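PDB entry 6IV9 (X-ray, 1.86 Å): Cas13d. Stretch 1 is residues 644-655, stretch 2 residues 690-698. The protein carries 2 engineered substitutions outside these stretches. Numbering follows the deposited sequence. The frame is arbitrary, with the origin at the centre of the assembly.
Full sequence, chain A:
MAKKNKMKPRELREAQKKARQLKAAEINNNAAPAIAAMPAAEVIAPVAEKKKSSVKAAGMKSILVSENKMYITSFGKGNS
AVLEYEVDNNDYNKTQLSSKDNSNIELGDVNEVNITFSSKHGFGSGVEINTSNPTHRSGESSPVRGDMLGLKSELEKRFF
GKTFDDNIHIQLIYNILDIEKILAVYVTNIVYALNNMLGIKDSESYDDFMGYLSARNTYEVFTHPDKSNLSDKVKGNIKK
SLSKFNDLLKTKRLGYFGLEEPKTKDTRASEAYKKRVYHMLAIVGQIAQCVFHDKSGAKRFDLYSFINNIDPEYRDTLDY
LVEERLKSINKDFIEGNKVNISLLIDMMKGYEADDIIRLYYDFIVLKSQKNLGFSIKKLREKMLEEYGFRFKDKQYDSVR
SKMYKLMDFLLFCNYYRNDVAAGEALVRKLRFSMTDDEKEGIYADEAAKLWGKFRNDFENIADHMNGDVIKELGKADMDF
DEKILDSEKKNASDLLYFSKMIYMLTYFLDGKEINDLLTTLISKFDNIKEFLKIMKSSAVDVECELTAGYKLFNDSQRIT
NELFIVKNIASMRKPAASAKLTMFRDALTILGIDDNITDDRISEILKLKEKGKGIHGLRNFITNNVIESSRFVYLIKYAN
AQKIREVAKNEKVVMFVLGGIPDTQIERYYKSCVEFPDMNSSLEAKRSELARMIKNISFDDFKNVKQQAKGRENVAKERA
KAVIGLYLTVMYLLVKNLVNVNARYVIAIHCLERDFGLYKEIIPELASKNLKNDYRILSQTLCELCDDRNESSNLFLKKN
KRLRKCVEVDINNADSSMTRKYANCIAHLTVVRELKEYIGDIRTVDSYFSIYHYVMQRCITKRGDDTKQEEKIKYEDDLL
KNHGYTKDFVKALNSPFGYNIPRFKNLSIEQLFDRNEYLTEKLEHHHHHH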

ATOM      1  N   ILE A 644      17.704  11.867 -11.020  1.00 25.57           N
ATOM      2  CA  ILE A 644      17.770  10.382 -11.029  1.00 24.13           C
ATOM      3  C   ILE A 644      18.887   9.940 -11.977  1.00 23.86           C
ATOM      4  O   ILE A 644      19.648   9.062 -11.626  1.00 24.64           O
ATOM      5  CB  ILE A 644      16.411   9.797 -11.444  1.00 27.28           C
ATOM      6  CG1 ILE A 644      15.417   9.903 -10.293  1.00 27.99           C
ATOM      7  CG2 ILE A 644      16.567   8.367 -11.922  1.00 29.38           C
ATOM      8  CD1 ILE A 644      15.940   9.325  -9.021  1.00 32.11           C
ATOM      9  N   ARG A 645      18.984  10.577 -13.134  1.00 24.10           N
ATOM     10  CA  ARG A 645      20.038  10.204 -14.100  1.00 22.01           C
ATOM     11  C   ARG A 645      21.408  10.438 -13.461  1.00 24.20           C
ATOM     12  O   ARG A 645      22.260   9.658 -13.717  1.00 28.52           O
ATOM     13  CB  ARG A 645      19.905  10.959 -15.418  1.00 25.85           C
ATOM     14  CG  ARG A 645      21.011  10.643 -16.410  1.00 28.61           C
ATOM     15  CD  ARG A 645      21.066   9.189 -16.807  1.00 28.76           C
ATOM     16  NE  ARG A 645      22.201   8.834 -17.634  1.00 31.84           N
ATOM     17  CZ  ARG A 645      23.356   8.398 -17.174  1.00 35.51           C
ATOM     18  NH1 ARG A 645      23.545   8.270 -15.881  1.00 33.23           N
ATOM     19  NH2 ARG A 645      24.327   8.089 -18.000  1.00 32.56           N
ATOM     20  N   GLU A 646      21.586  11.514 -12.703  1.00 28.06           N
ATOM     21  CA  GLU A 646      22.879  11.788 -12.022  1.00 29.99           C
ATOM     22  C   GLU A 646      23.160  10.736 -10.948  1.00 31.20           C
ATOM     23  O   GLU A 646      24.281  10.301 -10.823  1.00 28.45           O
ATOM     24  CB  GLU A 646      22.911  13.192 -11.444  1.00 32.66           C
ATOM     25  CG  GLU A 646      22.907  14.250 -12.520  1.00 45.24           C
ATOM     26  CD  GLU A 646      24.021  14.124 -13.545  1.00 59.05           C
ATOM     27  OE1 GLU A 646      25.196  14.179 -13.152  1.00 54.32           O
ATOM     28  OE2 GLU A 646      23.702  13.972 -14.732  1.00 66.67           O
ATOM     29  N   VAL A 647      22.130  10.345 -10.206  1.00 27.90           N
ATOM     30  CA  VAL A 647      22.288   9.321  -9.137  1.00 27.48           C
ATOM     31  C   VAL A 647      22.719   8.003  -9.770  1.00 26.97           C
ATOM     32  O   VAL A 647      23.488   7.314  -9.166  1.00 30.83           O
ATOM     33  CB  VAL A 647      21.031   9.140  -8.281  1.00 26.94           C
ATOM     34  CG1 VAL A 647      21.179   7.942  -7.371  1.00 29.12           C
ATOM     35  CG2 VAL A 647      20.741  10.385  -7.482  1.00 31.29           C
ATOM     36  N   ALA A 648      22.288   7.745 -11.003  1.00 25.33           N
ATOM     37  CA  ALA A 648      22.598   6.500 -11.743  1.00 26.46           C
ATOM     38  C   ALA A 648      24.089   6.399 -12.058  1.00 29.20           C
ATOM     39  O   ALA A 648      24.522   5.348 -12.445  1.00 30.12           O
ATOM     40  CB  ALA A 648      21.798   6.397 -13.006  1.00 25.54           C
ATOM     41  N   LYS A 649      24.814   7.499 -11.934  1.00 28.80           N
ATOM     42  CA  LYS A 649      26.266   7.503 -12.245  1.00 35.86           C
ATOM     43  C   LYS A 649      27.054   6.948 -11.066  1.00 35.95           C
ATOM     44  O   LYS A 649      28.228   6.688 -11.217  1.00 37.32           O
ATOM     45  CB  LYS A 649      26.727   8.912 -12.600  1.00 36.04           C
ATOM     46  CG  LYS A 649      26.250   9.376 -13.960  1.00 38.92           C
ATOM     47  CD  LYS A 649      26.513  10.811 -14.200  1.00 43.69           C
ATOM     48  CE  LYS A 649      25.818  11.289 -15.449  1.00 48.50           C
ATOM     49  NZ  LYS A 649      26.135  12.703 -15.737  1.00 55.56           N
ATOM     50  N   ASN A 650      26.382   6.755  -9.949  1.00 30.64           N
ATOM     51  CA  ASN A 650      27.057   6.265  -8.735  1.00 33.09           C
ATOM     52  C   ASN A 650      27.047   4.739  -8.734  1.00 34.95           C
ATOM     53  O   ASN A 650      26.068   4.165  -8.343  1.00 28.68           O
ATOM     54  CB  ASN A 650      26.360   6.823  -7.510  1.00 35.90           C
ATOM     55  CG  ASN A 650      27.169   6.576  -6.271  1.00 46.94           C
ATOM     56  OD1 ASN A 650      27.737   5.504  -6.112  1.00 50.10           O
ATOM     57  ND2 ASN A 650      27.250   7.573  -5.423  1.00 42.94           N
ATOM     58  N   GLU A 651      28.166   4.135  -9.106  1.00 32.63           N
ATOM     59  CA  GLU A 651      28.247   2.659  -9.199  1.00 34.38           C
ATOM     60  C   GLU A 651      27.997   1.996  -7.846  1.00 27.42           C
ATOM     61  O   GLU A 651      27.477   0.915  -7.835  1.00 29.90           O
ATOM     62  CB  GLU A 651      29.531   2.233  -9.901  1.00 38.15           C
ATOM     63  CG  GLU A 651      29.476   2.556 -11.376  1.00 47.14           C
ATOM     64  CD  GLU A 651      30.777   2.311 -12.107  1.00 51.90           C
ATOM     65  OE1 GLU A 651      30.857   1.336 -12.820  1.00 47.87           O
ATOM     66  OE2 GLU A 651      31.689   3.103 -11.935  1.00 55.51           O
ATOM     67  N   LYS A 652      28.396   2.623  -6.754  1.00 30.19           N
ATOM     68  CA  LYS A 652      28.181   1.981  -5.438  1.00 30.56           C
ATOM     69  C   LYS A 652      26.689   1.833  -5.151  1.00 28.80           C
ATOM     70  O   LYS A 652      26.295   0.804  -4.656  1.00 27.89           O
ATOM     71  CB  LYS A 652      28.845   2.798  -4.338  1.00 33.68           C
ATOM     72  CG  LYS A 652      30.341   2.583  -4.237  1.00 41.34           C
ATOM     73  CD  LYS A 652      30.918   3.156  -2.986  1.00 43.69           C
ATOM     74  CE  LYS A 652      30.853   4.656  -2.963  1.00 48.35           C
ATOM     75  NZ  LYS A 652      31.752   5.204  -1.925  1.00 53.11           N
ATOM     76  N   VAL A 653      25.929   2.884  -5.406  1.00 28.08           N
ATOM     77  CA  VAL A 653      24.456   2.829  -5.193  1.00 27.04           C
ATOM     78  C   VAL A 653      23.833   1.810  -6.148  1.00 25.19           C
ATOM     79  O   VAL A 653      23.100   0.979  -5.708  1.00 26.83           O
ATOM     80  CB  VAL A 653      23.843   4.213  -5.445  1.00 29.23           C
ATOM     81  CG1 VAL A 653      22.338   4.152  -5.410  1.00 32.72           C
ATOM     82  CG2 VAL A 653      24.368   5.248  -4.475  1.00 31.77           C
ATOM     83  N   VAL A 654      24.168   1.882  -7.429  1.00 26.74           N
ATOM     84  CA  VAL A 654      23.602   0.935  -8.428  1.00 26.95           C
ATOM     85  C   VAL A 654      24.025  -0.493  -8.084  1.00 24.77           C
ATOM     86  O   VAL A 654      23.216  -1.360  -8.141  1.00 25.54           O
ATOM     87  CB  VAL A 654      24.002   1.339  -9.851  1.00 27.10           C
ATOM     88  CG1 VAL A 654      23.658   0.263 -10.850  1.00 29.82           C
ATOM     89  CG2 VAL A 654      23.372   2.659 -10.221  1.00 27.69           C
ATOM     90  N   MET A 655      25.273  -0.689  -7.690  1.00 26.86           N
ATOM     91  CA  MET A 655      25.753  -2.040  -7.311  1.00 27.05           C
ATOM     92  C   MET A 655      24.980  -2.519  -6.079  1.00 26.22           C
ATOM     93  O   MET A 655      24.722  -3.693  -5.986  1.00 25.97           O
ATOM     94  CB  MET A 655      27.260  -2.063  -7.042  1.00 29.29           C
ATOM     95  CG  MET A 655      28.106  -2.137  -8.295  1.00 30.85           C
ATOM     96  SD  MET A 655      27.871  -3.633  -9.248  1.00 33.03           S
ATOM     97  CE  MET A 655      28.709  -4.826  -8.214  1.00 38.15           C
ATOM     98  N   LEU A 690      26.688  -4.474 -15.697  1.00 27.96           N
ATOM     99  CA  LEU A 690      25.348  -3.853 -15.771  1.00 27.08           C
ATOM    100  C   LEU A 690      25.430  -2.459 -15.140  1.00 26.70           C
ATOM    101  O   LEU A 690      24.839  -1.558 -15.669  1.00 28.84           O
ATOM    102  CB  LEU A 690      24.338  -4.767 -15.082  1.00 25.16           C
ATOM    103  CG  LEU A 690      24.116  -6.098 -15.783  1.00 26.53           C
ATOM    104  CD1 LEU A 690      23.271  -7.033 -14.954  1.00 28.21           C
ATOM    105  CD2 LEU A 690      23.508  -5.885 -17.142  1.00 31.80           C
ATOM    106  N   ALA A 691      26.166  -2.319 -14.043  1.00 26.83           N
ATOM    107  CA  ALA A 691      26.304  -1.012 -13.370  1.00 28.09           C
ATOM    108  C   ALA A 691      27.003  -0.012 -14.296  1.00 29.67           C
ATOM    109  O   ALA A 691      26.618   1.130 -14.314  1.00 28.38           O
ATOM    110  CB  ALA A 691      27.012  -1.153 -12.060  1.00 31.16           C
ATOM    111  N   ARG A 692      28.022  -0.462 -15.018  1.00 32.29           N
ATOM    112  CA  ARG A 692      28.740   0.411 -15.973  1.00 33.04           C
ATOM    113  C   ARG A 692      27.800   0.834 -17.099  1.00 28.66           C
ATOM    114  O   ARG A 692      27.864   1.964 -17.507  1.00 31.00           O
ATOM    115  CB  ARG A 692      29.943  -0.327 -16.546  1.00 38.41           C
ATOM    116  CG  ARG A 692      31.132  -0.313 -15.610  1.00 48.28           C
ATOM    117  CD  ARG A 692      32.409  -0.577 -16.376  1.00 56.17           C
ATOM    118  NE  ARG A 692      32.553  -1.988 -16.667  1.00 55.68           N
ATOM    119  CZ  ARG A 692      32.834  -2.925 -15.781  1.00 48.21           C
ATOM    120  NH1 ARG A 692      32.738  -4.187 -16.133  1.00 43.52           N
ATOM    121  NH2 ARG A 692      33.211  -2.607 -14.560  1.00 52.43           N
ATOM    122  N   MET A 693      26.965  -0.078 -17.573  1.00 29.01           N
ATOM    123  CA  MET A 693      26.020   0.256 -18.662  1.00 33.64           C
ATOM    124  C   MET A 693      25.062   1.342 -18.185  1.00 34.28           C
ATOM    125  O   MET A 693      24.793   2.241 -18.938  1.00 33.21           O
ATOM    126  CB  MET A 693      25.175  -0.957 -19.022  1.00 37.57           C
ATOM    127  CG  MET A 693      25.925  -1.988 -19.768  1.00 48.90           C
ATOM    128  SD  MET A 693      24.775  -3.057 -20.608  1.00 60.06           S
ATOM    129  CE  MET A 693      23.226  -2.437 -19.983  1.00 38.46           C
ATOM    130  N   ILE A 694      24.555   1.192 -16.971  1.00 27.37           N
ATOM    131  CA  ILE A 694      23.612   2.169 -16.370  1.00 29.29           C
ATOM    132  C   ILE A 694      24.323   3.512 -16.200  1.00 31.82           C
ATOM    133  O   ILE A 694      23.767   4.530 -16.540  1.00 31.93           O
ATOM    134  CB  ILE A 694      23.068   1.606 -15.052  1.00 26.35           C
ATOM    135  CG1 ILE A 694      22.077   0.484 -15.332  1.00 27.69           C
ATOM    136  CG2 ILE A 694      22.458   2.694 -14.205  1.00 28.01           C
ATOM    137  CD1 ILE A 694      21.806  -0.383 -14.169  1.00 31.36           C
ATOM    138  N   LYS A 695      25.571   3.483 -15.768  1.00 28.80           N
ATOM    139  CA  LYS A 695      26.339   4.725 -15.571  1.00 29.23           C
ATOM    140  C   LYS A 695      26.492   5.467 -16.906  1.00 31.58           C
ATOM    141  O   LYS A 695      26.547   6.669 -16.876  1.00 31.22           O
ATOM    142  CB  LYS A 695      27.714   4.383 -15.002  1.00 33.28           C
ATOM    143  CG  LYS A 695      28.650   5.559 -14.817  1.00 40.63           C
ATOM    144  CD  LYS A 695      30.087   5.157 -14.678  1.00 46.70           C
ATOM    145  CE  LYS A 695      30.796   5.809 -13.516  1.00 55.84           C
ATOM    146  NZ  LYS A 695      30.579   7.269 -13.440  1.00 63.12           N
ATOM    147  N   ASN A 696      26.597   4.730 -18.006  1.00 31.02           N
ATOM    148  CA  ASN A 696      26.923   5.292 -19.344  1.00 36.76           C
ATOM    149  C   ASN A 696      25.725   5.421 -20.282  1.00 34.05           C
ATOM    150  O   ASN A 696      25.937   5.819 -21.396  1.00 32.00           O
ATOM    151  CB  ASN A 696      27.994   4.452 -20.031  1.00 36.93           C
ATOM    152  CG  ASN A 696      29.322   4.536 -19.317  1.00 43.23           C
ATOM    153  OD1 ASN A 696      29.706   5.580 -18.828  1.00 41.04           O
ATOM    154  ND2 ASN A 696      30.014   3.425 -19.237  1.00 49.06           N
ATOM    155  N   ILE A 697      24.520   5.113 -19.829  1.00 29.65           N
ATOM    156  CA  ILE A 697      23.326   5.196 -20.714  1.00 28.29           C
ATOM    157  C   ILE A 697      23.065   6.651 -21.137  1.00 26.32           C
ATOM    158  O   ILE A 697      23.364   7.531 -20.383  1.00 28.31           O
ATOM    159  CB  ILE A 697      22.100   4.624 -19.988  1.00 27.86           C
ATOM    160  CG1 ILE A 697      20.939   4.397 -20.944  1.00 32.79           C
ATOM    161  CG2 ILE A 697      21.687   5.532 -18.854  1.00 30.76           C
ATOM    162  CD1 ILE A 697      19.811   3.658 -20.313  1.00 39.12           C
ATOM    163  N   SER A 698      22.512   6.843 -22.323  1.00 28.19           N
ATOM    164  CA  SER A 698      22.137   8.200 -22.777  1.00 27.93           C
ATOM    165  C   SER A 698      21.018   8.075 -23.800  1.00 27.06           C
ATOM    166  O   SER A 698      20.879   7.030 -24.385  1.00 28.13           O
ATOM    167  CB  SER A 698      23.301   8.928 -23.354  1.00 35.40           C
ATOM    168  OG  SER A 698      23.704   8.331 -24.560  1.00 36.16           O
TER
HETATM  169  O   HOH W   1      26.072   2.918 -12.102  1.00 33.14           O

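The contact combines a polar anchor at the end of stretch 2 with a small apolar patch between the helix that begins at E651 and the helix of stretch 2, whose axes approach to 9.4 Å at 126°. R645 is the anchor. Its CA-to-CB bond points sideways, but chi1 t, chi2 p and chi3 t carry the guanidinium across to main-chain carbonyls: NH2 donates to I697 O (2.6 Å) and to K695 O (2.9 Å), while NE adds a weak bond to I697 O (3.3 Å). K695 O lies near the guanidinium plane; I697 CG2 and I694 O cover one face, so the buried guanidinium is packed on that face. In the apolar patch, V654 (chi1 t) places CG1 3.8 Å from A691 CB and 3.9 Å from I694 CD1, and M655, m at all three chi angles, brings SD 3.8 Å from A691 CB. The short side chains of A691 and A648 point toward the opposite stretch and allow close packing; A648 CB meets I694 CG2 at 3.9 Å. Water 1 donates to both A648 O and A691 O, each at 2.9 Å. At the partly exposed margin, K695 bends through an off-well chi3 and chi4 m, giving a weak bond from NZ to K649 O (3.3 Å). E651, extended at chi2, lays OE2 3.3 Å from K695 CE, but 4.6 Å from K695 NZ, beyond a salt bridge.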